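Trigger factor (Thermotoga maritima, PDB 2NSA) probably acts as a ribosome-associated chaperone that keeps newly made proteins open and isomerises peptidyl-prolyl bonds, its C-terminal chaperone domain being the part present here. Local coordinates at residues I43-S46 with D47-E51; I88-D91 with I92-D95. All coordinates share one frame; numbering follows the deposited sequence.

Contact 1: I43-S46 with D47-E51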
ATOM      1  N   ILE A  43      -4.653   7.600 -14.439  1.00 30.22           N
ATOM      2  CA  ILE A  43      -3.967   8.786 -13.939  1.00 31.09           C
ATOM      3  C   ILE A  43      -3.380   9.538 -15.128  1.00 29.23           C
ATOM      4  O   ILE A  43      -2.714   8.946 -15.977  1.00 29.86           O
ATOM      5  CB  ILE A  43      -2.789   8.413 -13.003  1.00 32.32           C
ATOM      6  CG1 ILE A  43      -3.294   7.644 -11.780  1.00 36.38           C
ATOM      7  CG2 ILE A  43      -2.039   9.675 -12.586  1.00 34.90           C
ATOM      8  CD1 ILE A  43      -3.988   8.501 -10.743  1.00 35.41           C
ATOM      9  N   GLU A  44      -3.629  10.839 -15.185  1.00 29.78           N
ATOM     10  CA  GLU A  44      -3.096  11.663 -16.261  1.00 31.03           C
ATOM     11  C   GLU A  44      -1.940  12.490 -15.697  1.00 28.57           C
ATOM     12  O   GLU A  44      -2.144  13.575 -15.160  1.00 31.67           O
ATOM     13  CB  GLU A  44      -4.198  12.570 -16.821  1.00 34.77           C
ATOM     14  CG  GLU A  44      -4.955  13.376 -15.774  1.00 39.16           C
ATOM     15  CD  GLU A  44      -6.200  14.048 -16.338  1.00 42.71           C
ATOM     16  OE1 GLU A  44      -6.233  14.322 -17.559  1.00 44.66           O
ATOM     17  OE2 GLU A  44      -7.144  14.308 -15.559  1.00 42.63           O
ATOM     18  N   ILE A  45      -0.726  11.960 -15.812  1.00 26.17           N
ATOM     19  CA  ILE A  45       0.465  12.631 -15.299  1.00 24.48           C
ATOM     20  C   ILE A  45       1.573  12.622 -16.358  1.00 22.36           C
ATOM     21  O   ILE A  45       1.646  11.708 -17.179  1.00 24.25           O
ATOM     22  CB  ILE A  45       0.952  11.937 -13.992  1.00 26.67           C
ATOM     23  CG1 ILE A  45       1.908  12.848 -13.231  1.00 27.07           C
ATOM     24  CG2 ILE A  45       1.626  10.612 -14.312  1.00 27.17           C
ATOM     25  CD1 ILE A  45       2.196  12.362 -11.818  1.00 30.38           C
ATOM     26  N   SER A  46       2.432  13.637 -16.341  1.00 18.05           N
ATOM     27  CA  SER A  46       3.504  13.731 -17.330  1.00 17.20           C
ATOM     28  C   SER A  46       4.597  12.692 -17.127  1.00 17.77           C
ATOM     29  O   SER A  46       4.856  12.251 -16.003  1.00 14.93           O
ATOM     30  CB  SER A  46       4.141  15.127 -17.308  1.00 15.69           C
ATOM     31  OG  SER A  46       5.007  15.295 -16.191  1.00 16.76           O
ATOM     32  N   ASP A  47       5.229  12.295 -18.226  1.00 17.38           N
ATOM     33  CA  ASP A  47       6.327  11.346 -18.143  1.00 19.92           C
ATOM     34  C   ASP A  47       7.445  12.029 -17.366  1.00 18.17           C
ATOM     35  O   ASP A  47       8.182  11.379 -16.620  1.00 17.21           O
ATOM     36  CB  ASP A  47       6.835  10.964 -19.537  1.00 22.46           C
ATOM     37  CG  ASP A  47       5.808  10.199 -20.347  1.00 28.67           C
ATOM     38  OD1 ASP A  47       5.063   9.383 -19.762  1.00 34.29           O
ATOM     39  OD2 ASP A  47       5.752  10.400 -21.582  1.00 35.18           O
ATOM     40  N   ARG A  48       7.567  13.345 -17.527  1.00 17.19           N
ATOM     41  CA  ARG A  48       8.609  14.073 -16.821  1.00 15.60           C
ATOM     42  C   ARG A  48       8.454  13.914 -15.307  1.00 16.03           C
ATOM     43  O   ARG A  48       9.440  13.696 -14.595  1.00 15.03           O
ATOM     44  CB  ARG A  48       8.605  15.560 -17.203  1.00 17.47           C
ATOM     45  CG  ARG A  48       9.707  16.382 -16.524  1.00 18.11           C
ATOM     46  CD  ARG A  48      11.098  15.794 -16.750  1.00 18.51           C
ATOM     47  NE  ARG A  48      12.091  16.419 -15.873  1.00 21.59           N
ATOM     48  CZ  ARG A  48      13.200  15.818 -15.452  1.00 20.30           C
ATOM     49  NH1 ARG A  48      13.469  14.574 -15.828  1.00 19.33           N
ATOM     50  NH2 ARG A  48      14.029  16.457 -14.636  1.00 23.40           N
ATOM     51  N   THR A  49       7.224  14.009 -14.807  1.00 15.62           N
ATOM     52  CA  THR A  49       6.998  13.856 -13.372  1.00 14.51           C
ATOM     53  C   THR A  49       7.484  12.483 -12.915  1.00 14.61           C
ATOM     54  O   THR A  49       8.117  12.349 -11.859  1.00 16.28           O
ATOM     55  CB  THR A  49       5.502  13.982 -13.013  1.00 15.88           C
ATOM     56  OG1 THR A  49       5.053  15.309 -13.309  1.00 15.53           O
ATOM     57  CG2 THR A  49       5.285  13.700 -11.529  1.00 14.59           C
ATOM     58  N   LEU A  50       7.181  11.464 -13.709  1.00 14.50           N
ATOM     59  CA  LEU A  50       7.598  10.104 -13.383  1.00 16.12           C
ATOM     60  C   LEU A  50       9.124   9.980 -13.413  1.00 16.62           C
ATOM     61  O   LEU A  50       9.706   9.313 -12.554  1.00 17.33           O
ATOM     62  CB  LEU A  50       6.937   9.109 -14.343  1.00 15.88           C
ATOM     63  CG  LEU A  50       5.402   9.090 -14.217  1.00 15.86           C
ATOM     64  CD1 LEU A  50       4.793   8.121 -15.226  1.00 17.28           C
ATOM     65  CD2 LEU A  50       5.008   8.688 -12.805  1.00 18.81           C
ATOM     66  N   GLU A  51       9.778  10.617 -14.384  1.00 15.60           N
ATOM     67  CA  GLU A  51      11.242  10.563 -14.443  1.00 15.89           C
ATOM     68  C   GLU A  51      11.810  11.143 -13.156  1.00 16.11           C
ATOM     69  O   GLU A  51      12.759  10.610 -12.585  1.00 17.13           O
ATOM     70  CB  GLU A  51      11.792  11.380 -15.618  1.00 14.87           C
ATOM     71  CG  GLU A  51      11.381  10.873 -16.970  1.00 17.49           C
ATOM     72  CD  GLU A  51      11.979  11.685 -18.100  1.00 18.64           C
ATOM     73  OE1 GLU A  51      12.270  12.886 -17.894  1.00 17.54           O
ATOM     74  OE2 GLU A  51      12.144  11.122 -19.205  1.00 21.39           O
TER
HETATM   75  O   HOH W   1       2.242  11.266 -19.887  1.00 42.96           O
HETATM   76  O   HOH W   2       2.087   8.682 -18.502  1.00 73.45           O
HETATM   77  O   HOH W   3       2.873  15.859 -14.563  1.00 16.35           O
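Ile45 and Thr49 meet at about a right angle, the isoleucine's long branch crossing the methyl of the threonine. Ile45 turns CG1 away from its own amide nitrogen (chi1 -163°), which carries the branch over to the first turn of the helix, where CD1 of Ile45 lies 3.4 Å from CG2 of Thr49, tighter than usual carbon contact. The other branch serves a second neighbour: CG2 of Ile45 rests 4.1 Å from CG of Leu50, the two side chains running obliquely to one another. Ile45 thus divides its two branches between successive residues of the helix.

Ser46 is the N-cap residue. Its OG, turned between the backbone N and the carbonyl carbon (chi1 76°), comes within 2.9 Å of N of Thr49 and within the same distance of OG1 of Thr49. A water bonds to both hydroxyls and accepts a hydrogen bond from N of Ser46, so one solvent molecule bridges loop and helix. By contrast, the bond from N of Leu50 to O of Ser46 is weak, at 3.4 Å. Farther along the helix surface, NH1 of Arg48 forms a salt bridge with OE1 of Glu51 at 2.9 Å, approaching on the anti side of the carboxylate and 25° out of its plane.

The residues 43-46 end the loop that follows helix 25-36, and Asp47 begins helix 47-64. Both sides of this junction lean on helix 77-105, the loop through Ile43 and the new helix through Leu50.

Contact 2: I88-D91 with I92-D95; sequences ILDD and IKRD
Asp91 and Arg94 lie side by side, pointing the same way, and are joined by a salt bridge in which NH1 of Arg94 reaches OD1 of Asp91 at 2.6 Å. The oxygen accepts through its anti lone pair and sits close to the guanidinium plane, although the carboxylate and guanidinium planes are turned 61° apart. The arginine chain bends at chi3 (-57°), which folds the head back along the helix, and O of Asp90 lies over one guanidinium face, offset toward the rim.

The close packing is on the backbone and the aliphatic stems. N of Ile92 donates to O of Ile88 at 3.0 Å, and the next three residues repeat the step, giving the i to i+4 bonding of an alpha-helix within helix 77-105 of the C-terminal chaperone domain. CG1 of Ile92 comes within 3.3 Å of O of Ile88, whereas the side chains of these isoleucines meet more loosely, CG2 of Ile88 being 4.1 Å from CD1 of Ile92. Both also touch Leu53 of helix 47-64. Lys93, extended beyond CG, passes obliquely across Leu89, its CE 3.8 Å from CG of Leu89.

Water takes over between Lys93 and Asp90, whose charged ends stand apart: NZ of Lys93 and OD1 of Asp90, 4.6 Å from each other, are linked by one water that donates to the aspartate and accepts from the lysine. Another water joins OD1 of Asp91 to NH2 of Arg94, alongside the direct NH1 bond. A leucine in place of Arg94 would probably leave Asp91 without its cationic mate and O of Leu34, to which Arg94 NE is hydrogen-bonded, without that donor.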
ATOM      1  N   ILE A  88       6.195   2.950  -9.733  1.00 14.28           N
ATOM      2  CA  ILE A  88       5.807   4.223  -9.139  1.00 14.41           C
ATOM      3  C   ILE A  88       4.443   4.657  -9.650  1.00 15.10           C
ATOM      4  O   ILE A  88       3.609   5.133  -8.872  1.00 14.39           O
ATOM      5  CB  ILE A  88       6.850   5.321  -9.428  1.00 14.46           C
ATOM      6  CG1 ILE A  88       8.107   5.040  -8.592  1.00 14.18           C
ATOM      7  CG2 ILE A  88       6.293   6.702  -9.087  1.00 16.73           C
ATOM      8  CD1 ILE A  88       9.285   5.933  -8.916  1.00 15.54           C
ATOM      9  N   LEU A  89       4.211   4.498 -10.951  1.00 12.05           N
ATOM     10  CA  LEU A  89       2.914   4.868 -11.504  1.00 13.13           C
ATOM     11  C   LEU A  89       1.847   3.995 -10.857  1.00 12.52           C
ATOM     12  O   LEU A  89       0.758   4.474 -10.527  1.00 11.20           O
ATOM     13  CB  LEU A  89       2.893   4.681 -13.026  1.00 15.38           C
ATOM     14  CG  LEU A  89       1.567   4.952 -13.742  1.00 19.02           C
ATOM     15  CD1 LEU A  89       1.050   6.342 -13.424  1.00 18.08           C
ATOM     16  CD2 LEU A  89       1.787   4.786 -15.239  1.00 19.47           C
ATOM     17  N   ASP A  90       2.152   2.714 -10.674  1.00 12.25           N
ATOM     18  CA  ASP A  90       1.174   1.826 -10.048  1.00 14.98           C
ATOM     19  C   ASP A  90       0.892   2.254  -8.606  1.00 14.39           C
ATOM     20  O   ASP A  90      -0.247   2.159  -8.153  1.00 13.37           O
ATOM     21  CB  ASP A  90       1.643   0.368 -10.086  1.00 17.67           C
ATOM     22  CG  ASP A  90       1.368  -0.301 -11.426  1.00 21.85           C
ATOM     23  OD1 ASP A  90       0.525   0.209 -12.198  1.00 23.58           O
ATOM     24  OD2 ASP A  90       1.984  -1.350 -11.703  1.00 25.44           O
ATOM     25  N   ASP A  91       1.912   2.732  -7.889  1.00 12.46           N
ATOM     26  CA  ASP A  91       1.712   3.174  -6.509  1.00 14.43           C
ATOM     27  C   ASP A  91       0.797   4.399  -6.486  1.00 13.46           C
ATOM     28  O   ASP A  91      -0.079   4.523  -5.622  1.00 14.46           O
ATOM     29  CB  ASP A  91       3.027   3.565  -5.815  1.00 16.64           C
ATOM     30  CG  ASP A  91       3.940   2.382  -5.542  1.00 20.05           C
ATOM     31  OD1 ASP A  91       3.449   1.240  -5.444  1.00 20.60           O
ATOM     32  OD2 ASP A  91       5.163   2.610  -5.403  1.00 24.29           O
ATOM     33  N   ILE A  92       1.029   5.320  -7.415  1.00 10.84           N
ATOM     34  CA  ILE A  92       0.221   6.531  -7.500  1.00 11.00           C
ATOM     35  C   ILE A  92      -1.234   6.152  -7.766  1.00 12.16           C
ATOM     36  O   ILE A  92      -2.155   6.703  -7.146  1.00 12.32           O
ATOM     37  CB  ILE A  92       0.740   7.467  -8.613  1.00 13.76           C
ATOM     38  CG1 ILE A  92       2.108   8.017  -8.205  1.00 11.23           C
ATOM     39  CG2 ILE A  92      -0.214   8.645  -8.814  1.00 13.49           C
ATOM     40  CD1 ILE A  92       2.781   8.856  -9.301  1.00 14.79           C
ATOM     41  N   LYS A  93      -1.443   5.219  -8.691  1.00 11.61           N
ATOM     42  CA  LYS A  93      -2.793   4.761  -9.003  1.00 11.90           C
ATOM     43  C   LYS A  93      -3.424   4.078  -7.794  1.00 13.77           C
ATOM     44  O   LYS A  93      -4.579   4.345  -7.445  1.00 14.58           O
ATOM     45  CB  LYS A  93      -2.770   3.776 -10.172  1.00 14.67           C
ATOM     46  CG  LYS A  93      -2.438   4.414 -11.500  1.00 15.00           C
ATOM     47  CD  LYS A  93      -2.376   3.360 -12.592  1.00 18.38           C
ATOM     48  CE  LYS A  93      -2.072   3.966 -13.934  1.00 23.90           C
ATOM     49  NZ  LYS A  93      -1.964   2.910 -14.980  1.00 28.35           N
ATOM     50  N   ARG A  94      -2.654   3.200  -7.160  1.00 12.45           N
ATOM     51  CA  ARG A  94      -3.127   2.461  -6.003  1.00 14.40           C
ATOM     52  C   ARG A  94      -3.546   3.400  -4.879  1.00 14.05           C
ATOM     53  O   ARG A  94      -4.618   3.235  -4.283  1.00 13.32           O
ATOM     54  CB  ARG A  94      -2.035   1.512  -5.500  1.00 16.83           C
ATOM     55  CG  ARG A  94      -2.549   0.431  -4.567  1.00 22.13           C
ATOM     56  CD  ARG A  94      -1.454  -0.541  -4.135  1.00 22.18           C
ATOM     57  NE  ARG A  94      -0.787  -1.193  -5.257  1.00 23.96           N
ATOM     58  CZ  ARG A  94       0.395  -0.824  -5.741  1.00 22.54           C
ATOM     59  NH1 ARG A  94       1.040   0.199  -5.201  1.00 21.59           N
ATOM     60  NH2 ARG A  94       0.944  -1.489  -6.754  1.00 24.00           N
ATOM     61  N   ASP A  95      -2.708   4.385  -4.574  1.00 11.91           N
ATOM     62  CA  ASP A  95      -3.054   5.306  -3.504  1.00 11.68           C
ATOM     63  C   ASP A  95      -4.308   6.117  -3.828  1.00 12.02           C
ATOM     64  O   ASP A  95      -5.112   6.393  -2.940  1.00 13.64           O
ATOM     65  CB  ASP A  95      -1.869   6.213  -3.161  1.00 13.36           C
ATOM     66  CG  ASP A  95      -0.738   5.449  -2.487  1.00 15.30           C
ATOM     67  OD1 ASP A  95      -0.969   4.298  -2.063  1.00 16.39           O
ATOM     68  OD2 ASP A  95       0.382   6.002  -2.372  1.00 15.83           O
TER
HETATM   69  O   HOH W   4       0.664   1.895 -14.168  1.00 39.60           O
HETATM   70  O   HOH W   5       3.901  -0.773  -7.481  1.00 28.28           O

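Both contacts are surface contacts, but contact 1 lies about 20 Å from the chain centre and contact 2 about 9 Å, centre to centre. Contact 1 starts a helix from a loop, and Leu50 is its one buried residue; contact 2 runs within a single continuous helix, where every touching residue is partly exposed. Their chemistry follows: a serine at the N-cap position with hydroxyls sharing a water, against regular backbone bonds, a salt bridge and water between charged groups in mid-helix. The two meet directly, CG1 of Ile43 lying 3.4 Å from CG of Lys93 and CD2 of Leu50 lying 4.2 Å from CD1 of Ile92, so 43-51 packs on 88-95.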